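Local coordinates for PHB depolymerase (Penicillium funiculosum, PDB 2D81), which breaks down the biopolyester polyhydroxybutyrate by hydrolysing its ester bonds, using a circularly permuted alpha/beta hydrolase fold, at residues A[30-35]-A[302-307]; A[95-100]-A[127-132]; A[211-216]-A[253-258]. One frame throughout, in Å; residues are numbered along the deposited sequence.

Contact 1 of 3, residues A[30-35]-A[302-307]; sequences VAYSDV and QMAAIV
V307 sets a methyl on the ring of Y32, joining the end of helix 20-31 to helix 301-314 of the alpha/beta hydrolase fold. The tight part is this CH-pi contact together with the M303 methyl on A31. V307 CG2 lies 3.5 Å from the centroid of the Y32 ring and 8° off its normal, so it sits over the middle of the face. Y32 is the first residue to leave the helix. With Y32 CG anti to the carbonyl carbon (chi1 -69°), that atom comes within 3.6 Å of V307 CG2. M303 CB approaches the ring obliquely, 3.9 Å from Y32 CE1. V35 CG2, also buried, meets V307 CG1 at 4.2 Å. The other side is looser. Y32 and A304 are both partly exposed, and Y32 OH comes only to 4.1 Å from A304 CA. That hydroxyl is hydrogen-bonded to the backbone N of G299. An alanine in place of Y32 would probably open a gap beside the V307 methyl and leave the G299 N-H without its acceptor. M303 also packs on M24, Q27 and L28 of helix 20-31. Its chain bends at the third torsion (chi3 -64°), and the terminal CE comes 3.5 Å from A31 CB.

Contact 2 of 3, residues A[95-100]-A[127-132]; sequences MWTGSS and YVTTTG
M95 and Y127 meet at the start of a parallel strand pair, the two strands of a beta-alpha-beta unit that crosses over through helix 106-116. M95 CB lies 3.6 Å from Y127 CD2, and the two side chains cross at about a right angle. M95 SD stands at the edge of the same ring, a Met-aromatic contact. M95 O accepts from V128 N. W96 points to the other face of the sheet, with CG anti to the backbone N (chi1 177°). Its NE1 donates to T130 OG1 over 2.8 Å, nearly straight at 171°, with the oxygen in the indole plane. The indole also meets the ring of Y162. T97 N and T97 O bond V128 O and T130 N. T97 CG2 lies 3.6 Å from T129 OG1, the two side chains pointing the same way. At G98 the strand ends. S99 N then reaches T130 O, and S99 OG accepts from G132 N at 2.8 Å and 173°. S100 OG rests 3.3 Å from G132 CA; the backbone angles there call for glycine. Both side-chain bonds across the contact run from N-H to hydroxyl oxygen: one probably limits rotation of the indole, and the other carries the pairing beyond the last bridge.

Contact 3 of 3, residues A[211-216]-A[253-258]; sequences PQSCAS and TNNMII
C214 lays its side chain against N255 and I257 where a short, weakly bonded helix meets the start of strand 256-260. C214 CB touches the isoleucine first, 4.0 Å from I257 CG1. The next atom, SG, is anti to the carbonyl carbon (chi1 -60°) and lies over the backbone of N255, 3.5 Å from N255 C. SG ends in the disulfide to C221, which ties the helix to strand 221-227. S213 beside it makes the polar link. Its OG donates to N255 OD1 at 2.8 Å, in the carbonyl plane and on a lone pair. A water completes the clasp: it donates to S213 OG at 2.7 Å and accepts from N255 N at 2.9 Å. The serine oxygen thus has one bond in each role. P211 covers the backbone instead. P211 CG lies 3.0 Å from M256 O, a buried carbonyl oxygen with no polar partner in the model, and P211 CD faces I257 CG1 at 4.3 Å. In the fold, strand 256-260 runs between parallel strand 221-227 and antiparallel strand 205-210, which leads directly into P211. M256 turns away from P211-S216 and packs against helices 164-173 and 247-251.

How the contacts relate
From the N terminus, the chain opens contact 1 at the end of helix 20-31. It is closed only near the C terminus by helix 301-314, so its loop takes in both other contacts. Contact 2 opens on strand 92-98 and closes 27 residues on, pairing it with strand 125-130, an outermost strand of the main sheet. Contact 3 opens afterwards and closes 37 residues later, tying helix 212-215 to strand 256-260 of the same sheet. Contacts 2 and 3 thus follow in series, and no loops cross. Their centres lie about 30 Å apart. Contact 1 joins the end of helix 20-31 and the turn after it to helix 301-314, with I306 resting on strand 221-227.

Contact 1 of 3, residues A[30-35]-A[302-307]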
loop_
_atom_site.group_PDB
_atom_site.type_symbol
_atom_site.label_atom_id
_atom_site.label_comp_id
_atom_site.label_asym_id
_atom_site.label_seq_id
_atom_site.Cartn_x
_atom_site.Cartn_y
_atom_site.Cartn_z
ATOM N N VAL A 30 -0.201 2.566 10.299
ATOM C CA VAL A 30 -0.665 2.794 11.664
ATOM C C VAL A 30 -0.146 1.732 12.633
ATOM O O VAL A 30 0.534 2.053 13.613
ATOM C CB VAL A 30 -2.214 2.829 11.722
ATOM C CG1 VAL A 30 -2.691 2.892 13.167
ATOM C CG2 VAL A 30 -2.731 4.030 10.934
ATOM N N ALA A 31 -0.464 0.469 12.364
ATOM C CA ALA A 31 -0.133 -0.610 13.294
ATOM C C ALA A 31 1.375 -0.773 13.438
ATOM O O ALA A 31 1.877 -1.074 14.527
ATOM C CB ALA A 31 -0.763 -1.922 12.828
ATOM N N TYR A 32 2.095 -0.570 12.337
ATOM C CA TYR A 32 3.551 -0.631 12.353
ATOM C C TYR A 32 4.180 0.712 11.986
ATOM O O TYR A 32 5.122 0.769 11.200
ATOM C CB TYR A 32 4.057 -1.711 11.387
ATOM C CG TYR A 32 3.758 -3.133 11.813
ATOM C CD1 TYR A 32 2.537 -3.733 11.511
ATOM C CD2 TYR A 32 4.708 -3.885 12.505
ATOM C CE1 TYR A 32 2.269 -5.050 11.879
ATOM C CE2 TYR A 32 4.449 -5.206 12.883
ATOM C CZ TYR A 32 3.231 -5.777 12.566
ATOM O OH TYR A 32 2.967 -7.070 12.938
ATOM N N SER A 33 3.664 1.792 12.563
ATOM C CA SER A 33 4.193 3.119 12.275
ATOM C C SER A 33 5.681 3.215 12.613
ATOM O O SER A 33 6.388 4.059 12.068
ATOM C CB SER A 33 3.405 4.186 13.043
ATOM O OG SER A 33 3.474 3.988 14.445
ATOM N N ASP A 34 6.152 2.341 13.498
ATOM C CA ASP A 34 7.565 2.308 13.861
ATOM C C ASP A 34 8.433 1.723 12.748
ATOM O O ASP A 34 9.594 2.107 12.586
ATOM C CB ASP A 34 7.763 1.501 15.151
ATOM C CG ASP A 34 7.294 0.061 15.017
ATOM O OD1 ASP A 34 6.141 -0.152 14.595
ATOM O OD2 ASP A 34 8.077 -0.861 15.336
ATOM N N VAL A 35 7.867 0.797 11.983
ATOM C CA VAL A 35 8.578 0.164 10.876
ATOM C C VAL A 35 8.530 1.066 9.647
ATOM O O VAL A 35 9.544 1.284 8.981
ATOM C CB VAL A 35 7.947 -1.200 10.517
ATOM C CG1 VAL A 35 8.631 -1.795 9.291
ATOM C CG2 VAL A 35 8.069 -2.151 11.698
ATOM N N GLN A 302 -1.130 -11.153 7.441
ATOM C CA GLN A 302 -0.577 -10.557 6.227
ATOM C C GLN A 302 0.368 -9.398 6.536
ATOM O O GLN A 302 1.437 -9.293 5.936
ATOM C CB GLN A 302 -1.694 -10.083 5.290
ATOM C CG GLN A 302 -2.669 -11.184 4.888
ATOM C CD GLN A 302 -3.528 -10.799 3.703
ATOM O OE1 GLN A 302 -3.872 -9.630 3.523
ATOM N NE2 GLN A 302 -3.893 -11.788 2.892
ATOM N N MET A 303 -0.006 -8.528 7.468
ATOM C CA MET A 303 0.892 -7.439 7.845
ATOM C C MET A 303 2.202 -7.977 8.412
ATOM O O MET A 303 3.273 -7.446 8.124
ATOM C CB MET A 303 0.238 -6.502 8.867
ATOM C CG MET A 303 -0.887 -5.648 8.299
ATOM S SD MET A 303 -1.114 -4.103 9.208
ATOM C CE MET A 303 -1.608 -4.716 10.814
ATOM N N ALA A 304 2.117 -9.034 9.211
ATOM C CA ALA A 304 3.312 -9.631 9.801
ATOM C C ALA A 304 4.246 -10.183 8.723
ATOM O O ALA A 304 5.473 -10.101 8.845
ATOM C CB ALA A 304 2.915 -10.740 10.773
ATOM N N ALA A 305 3.661 -10.743 7.669
ATOM C CA ALA A 305 4.439 -11.280 6.555
ATOM C C ALA A 305 5.161 -10.157 5.817
ATOM O O ALA A 305 6.354 -10.256 5.530
ATOM C CB ALA A 305 3.527 -12.032 5.595
ATOM N N ILE A 306 4.429 -9.090 5.513
ATOM C CA ILE A 306 5.011 -7.934 4.846
ATOM C C ILE A 306 6.106 -7.297 5.698
ATOM O O ILE A 306 7.179 -6.966 5.194
ATOM C CB ILE A 306 3.922 -6.888 4.518
ATOM C CG1 ILE A 306 2.910 -7.501 3.539
ATOM C CG2 ILE A 306 4.556 -5.638 3.901
ATOM C CD1 ILE A 306 1.683 -6.633 3.286
ATOM N N VAL A 307 5.842 -7.134 6.990
ATOM C CA VAL A 307 6.847 -6.590 7.896
ATOM C C VAL A 307 8.068 -7.503 7.976
ATOM O O VAL A 307 9.199 -7.032 8.092
ATOM C CB VAL A 307 6.267 -6.388 9.314
ATOM C CG1 VAL A 307 7.377 -5.994 10.285
ATOM C CG2 VAL A 307 5.199 -5.302 9.277
#

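Contact 2 of 3, residues A[95-100]-A[127-132]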
loop_
_atom_site.group_PDB
_atom_site.type_symbol
_atom_site.label_atom_id
_atom_site.label_comp_id
_atom_site.label_asym_id
_atom_site.label_seq_id
_atom_site.Cartn_x
_atom_site.Cartn_y
_atom_site.Cartn_z
ATOM N N MET A 95 -2.304 11.111 0.293
ATOM C CA MET A 95 -3.616 10.533 0.014
ATOM C C MET A 95 -4.141 11.010 -1.334
ATOM O O MET A 95 -3.981 12.178 -1.689
ATOM C CB MET A 95 -4.604 10.905 1.121
ATOM C CG MET A 95 -4.327 10.202 2.438
ATOM S SD MET A 95 -5.381 10.786 3.772
ATOM C CE MET A 95 -4.446 12.221 4.296
ATOM N N TRP A 96 -4.758 10.101 -2.084
ATOM C CA TRP A 96 -5.264 10.414 -3.419
ATOM C C TRP A 96 -6.618 9.770 -3.658
ATOM O O TRP A 96 -6.865 8.641 -3.240
ATOM C CB TRP A 96 -4.294 9.917 -4.497
ATOM C CG TRP A 96 -4.792 10.148 -5.903
ATOM C CD1 TRP A 96 -4.646 11.286 -6.649
ATOM C CD2 TRP A 96 -5.546 9.234 -6.713
ATOM N NE1 TRP A 96 -5.263 11.138 -7.867
ATOM C CE2 TRP A 96 -5.823 9.889 -7.935
ATOM C CE3 TRP A 96 -6.018 7.925 -6.524
ATOM C CZ2 TRP A 96 -6.548 9.278 -8.968
ATOM C CZ3 TRP A 96 -6.741 7.319 -7.554
ATOM C CH2 TRP A 96 -6.997 7.997 -8.759
ATOM N N THR A 97 -7.491 10.496 -4.343
ATOM C CA THR A 97 -8.720 9.912 -4.845
ATOM C C THR A 97 -9.048 10.496 -6.212
ATOM O O THR A 97 -8.703 11.643 -6.510
ATOM C CB THR A 97 -9.896 10.178 -3.886
ATOM O OG1 THR A 97 -11.079 9.549 -4.398
ATOM C CG2 THR A 97 -10.139 11.673 -3.741
ATOM N N GLY A 98 -9.698 9.696 -7.048
ATOM C CA GLY A 98 -10.310 10.238 -8.248
ATOM C C GLY A 98 -11.667 10.802 -7.866
ATOM O O GLY A 98 -12.345 10.246 -7.005
ATOM N N SER A 99 -12.069 11.903 -8.488
ATOM C CA SER A 99 -13.325 12.543 -8.115
ATOM C C SER A 99 -14.521 11.723 -8.597
ATOM O O SER A 99 -15.625 11.864 -8.074
ATOM C CB SER A 99 -13.402 13.965 -8.688
ATOM O OG SER A 99 -13.574 13.953 -10.093
ATOM N N SER A 100 -14.287 10.862 -9.586
ATOM C CA SER A 100 -15.360 10.092 -10.216
ATOM C C SER A 100 -15.367 8.643 -9.745
ATOM O O SER A 100 -16.058 7.798 -10.314
ATOM C CB SER A 100 -15.214 10.130 -11.741
ATOM O OG SER A 100 -15.345 11.451 -12.240
ATOM N N TYR A 127 -3.191 15.784 0.368
ATOM C CA TYR A 127 -4.393 15.109 -0.096
ATOM C C TYR A 127 -4.743 15.648 -1.474
ATOM O O TYR A 127 -4.979 16.848 -1.641
ATOM C CB TYR A 127 -5.547 15.355 0.885
ATOM C CG TYR A 127 -6.812 14.568 0.601
ATOM C CD1 TYR A 127 -7.704 14.967 -0.396
ATOM C CD2 TYR A 127 -7.133 13.439 1.354
ATOM C CE1 TYR A 127 -8.892 14.261 -0.629
ATOM C CE2 TYR A 127 -8.313 12.729 1.129
ATOM C CZ TYR A 127 -9.187 13.147 0.139
ATOM O OH TYR A 127 -10.359 12.456 -0.071
ATOM N N VAL A 128 -4.762 14.754 -2.456
ATOM C CA VAL A 128 -4.931 15.142 -3.852
ATOM C C VAL A 128 -6.153 14.477 -4.477
ATOM O O VAL A 128 -6.389 13.279 -4.294
ATOM C CB VAL A 128 -3.683 14.766 -4.676
ATOM C CG1 VAL A 128 -3.884 15.142 -6.136
ATOM C CG2 VAL A 128 -2.462 15.467 -4.107
ATOM N N THR A 129 -6.931 15.265 -5.214
ATOM C CA THR A 129 -8.036 14.729 -5.997
ATOM C C THR A 129 -7.771 14.977 -7.476
ATOM O O THR A 129 -7.500 16.106 -7.883
ATOM C CB THR A 129 -9.374 15.400 -5.615
ATOM O OG1 THR A 129 -9.629 15.194 -4.219
ATOM C CG2 THR A 129 -10.521 14.808 -6.425
ATOM N N THR A 130 -7.839 13.920 -8.276
ATOM C CA THR A 130 -7.762 14.074 -9.724
ATOM C C THR A 130 -9.170 14.105 -10.299
ATOM O O THR A 130 -9.926 13.140 -10.183
ATOM C CB THR A 130 -6.973 12.924 -10.374
ATOM O OG1 THR A 130 -5.607 12.980 -9.939
ATOM C CG2 THR A 130 -7.019 13.029 -11.892
ATOM N N THR A 131 -9.517 15.232 -10.910
ATOM C CA THR A 131 -10.851 15.432 -11.457
ATOM C C THR A 131 -11.120 14.458 -12.599
ATOM O O THR A 131 -10.355 14.395 -13.560
ATOM C CB THR A 131 -11.016 16.873 -11.982
ATOM O OG1 THR A 131 -10.805 17.799 -10.906
ATOM C CG2 THR A 131 -12.411 17.074 -12.554
ATOM N N GLY A 132 -12.207 13.700 -12.486
ATOM C CA GLY A 132 -12.615 12.829 -13.573
ATOM C C GLY A 132 -12.091 11.405 -13.497
ATOM O O GLY A 132 -12.555 10.531 -14.232
#

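Contact 3 of 3, residues A[211-216]-A[253-258]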
loop_
_atom_site.group_PDB
_atom_site.type_symbol
_atom_site.label_atom_id
_atom_site.label_comp_id
_atom_site.label_asym_id
_atom_site.label_seq_id
_atom_site.Cartn_x
_atom_site.Cartn_y
_atom_site.Cartn_z
ATOM N N PRO A 211 17.211 -1.240 -8.176
ATOM C CA PRO A 211 17.998 -0.427 -9.110
ATOM C C PRO A 211 19.441 -0.920 -9.109
ATOM O O PRO A 211 19.882 -1.541 -8.146
ATOM C CB PRO A 211 17.883 0.982 -8.525
ATOM C CG PRO A 211 16.557 0.954 -7.824
ATOM C CD PRO A 211 16.581 -0.393 -7.149
ATOM N N GLN A 212 20.176 -0.641 -10.181
ATOM C CA GLN A 212 21.575 -1.052 -10.253
ATOM C C GLN A 212 22.356 -0.561 -9.035
ATOM O O GLN A 212 23.196 -1.281 -8.492
ATOM C CB GLN A 212 22.222 -0.513 -11.532
ATOM C CG GLN A 212 23.698 -0.861 -11.669
ATOM C CD GLN A 212 23.949 -2.357 -11.626
ATOM O OE1 GLN A 212 23.425 -3.110 -12.448
ATOM N NE2 GLN A 212 24.755 -2.797 -10.663
ATOM N N SER A 213 22.068 0.663 -8.599
ATOM C CA SER A 213 22.823 1.280 -7.514
ATOM C C SER A 213 22.646 0.549 -6.185
ATOM O O SER A 213 23.511 0.629 -5.315
ATOM C CB SER A 213 22.410 2.744 -7.348
ATOM O OG SER A 213 21.035 2.845 -7.026
ATOM N N CYS A 214 21.529 -0.159 -6.027
ATOM C CA CYS A 214 21.247 -0.854 -4.772
ATOM C C CYS A 214 21.743 -2.297 -4.766
ATOM O O CYS A 214 21.704 -2.964 -3.732
ATOM C CB CYS A 214 19.738 -0.818 -4.464
ATOM S SG CYS A 214 19.122 0.888 -4.297
ATOM N N ALA A 215 22.228 -2.772 -5.910
ATOM C CA ALA A 215 22.597 -4.177 -6.061
ATOM C C ALA A 215 23.836 -4.592 -5.267
ATOM O O ALA A 215 23.868 -5.678 -4.689
ATOM C CB ALA A 215 22.801 -4.505 -7.542
ATOM N N SER A 216 24.851 -3.734 -5.241
ATOM C CA SER A 216 26.142 -4.097 -4.658
ATOM C C SER A 216 26.163 -3.933 -3.141
ATOM O O SER A 216 26.875 -4.650 -2.437
ATOM C CB SER A 216 27.253 -3.235 -5.256
ATOM O OG SER A 216 27.136 -1.895 -4.815
ATOM N N THR A 253 16.396 6.072 -10.072
ATOM C CA THR A 253 17.343 7.179 -10.013
ATOM C C THR A 253 17.509 7.730 -8.598
ATOM O O THR A 253 18.127 8.778 -8.402
ATOM C CB THR A 253 16.901 8.326 -10.941
ATOM O OG1 THR A 253 15.580 8.752 -10.581
ATOM C CG2 THR A 253 16.910 7.869 -12.391
ATOM N N ASN A 254 16.968 7.019 -7.613
ATOM C CA ASN A 254 16.940 7.520 -6.243
ATOM C C ASN A 254 17.315 6.477 -5.196
ATOM O O ASN A 254 16.871 6.549 -4.049
ATOM C CB ASN A 254 15.554 8.096 -5.933
ATOM C CG ASN A 254 15.317 9.426 -6.615
ATOM O OD1 ASN A 254 15.860 10.449 -6.199
ATOM N ND2 ASN A 254 14.516 9.418 -7.676
ATOM N N ASN A 255 18.151 5.522 -5.590
ATOM C CA ASN A 255 18.679 4.528 -4.661
ATOM C C ASN A 255 17.562 3.939 -3.816
ATOM O O ASN A 255 17.678 3.847 -2.594
ATOM C CB ASN A 255 19.727 5.157 -3.743
ATOM C CG ASN A 255 20.900 5.731 -4.504
ATOM O OD1 ASN A 255 21.485 5.066 -5.357
ATOM N ND2 ASN A 255 21.260 6.971 -4.192
ATOM N N MET A 256 16.477 3.550 -4.473
ATOM C CA MET A 256 15.291 3.072 -3.774
ATOM C C MET A 256 14.885 1.699 -4.302
ATOM O O MET A 256 14.780 1.499 -5.510
ATOM C CB MET A 256 14.140 4.061 -3.972
ATOM C CG MET A 256 12.889 3.745 -3.172
ATOM S SD MET A 256 11.558 4.888 -3.573
ATOM C CE MET A 256 12.235 6.433 -2.900
ATOM N N ILE A 257 14.667 0.759 -3.387
ATOM C CA ILE A 257 14.096 -0.536 -3.732
ATOM C C ILE A 257 12.577 -0.463 -3.561
ATOM O O ILE A 257 12.083 0.132 -2.603
ATOM C CB ILE A 257 14.668 -1.646 -2.816
ATOM C CG1 ILE A 257 16.172 -1.800 -3.071
ATOM C CG2 ILE A 257 13.943 -2.964 -3.059
ATOM C CD1 ILE A 257 16.857 -2.803 -2.147
ATOM N N ILE A 258 11.838 -1.042 -4.501
ATOM C CA ILE A 258 10.389 -1.147 -4.357
ATOM C C ILE A 258 10.027 -2.608 -4.126
ATOM O O ILE A 258 10.297 -3.460 -4.973
ATOM C CB ILE A 258 9.637 -0.664 -5.624
ATOM C CG1 ILE A 258 10.128 0.723 -6.056
ATOM C CG2 ILE A 258 8.141 -0.628 -5.346
ATOM C CD1 ILE A 258 9.845 1.838 -5.062
HETATM O O HOH W 1 19.351 4.638 -8.095
#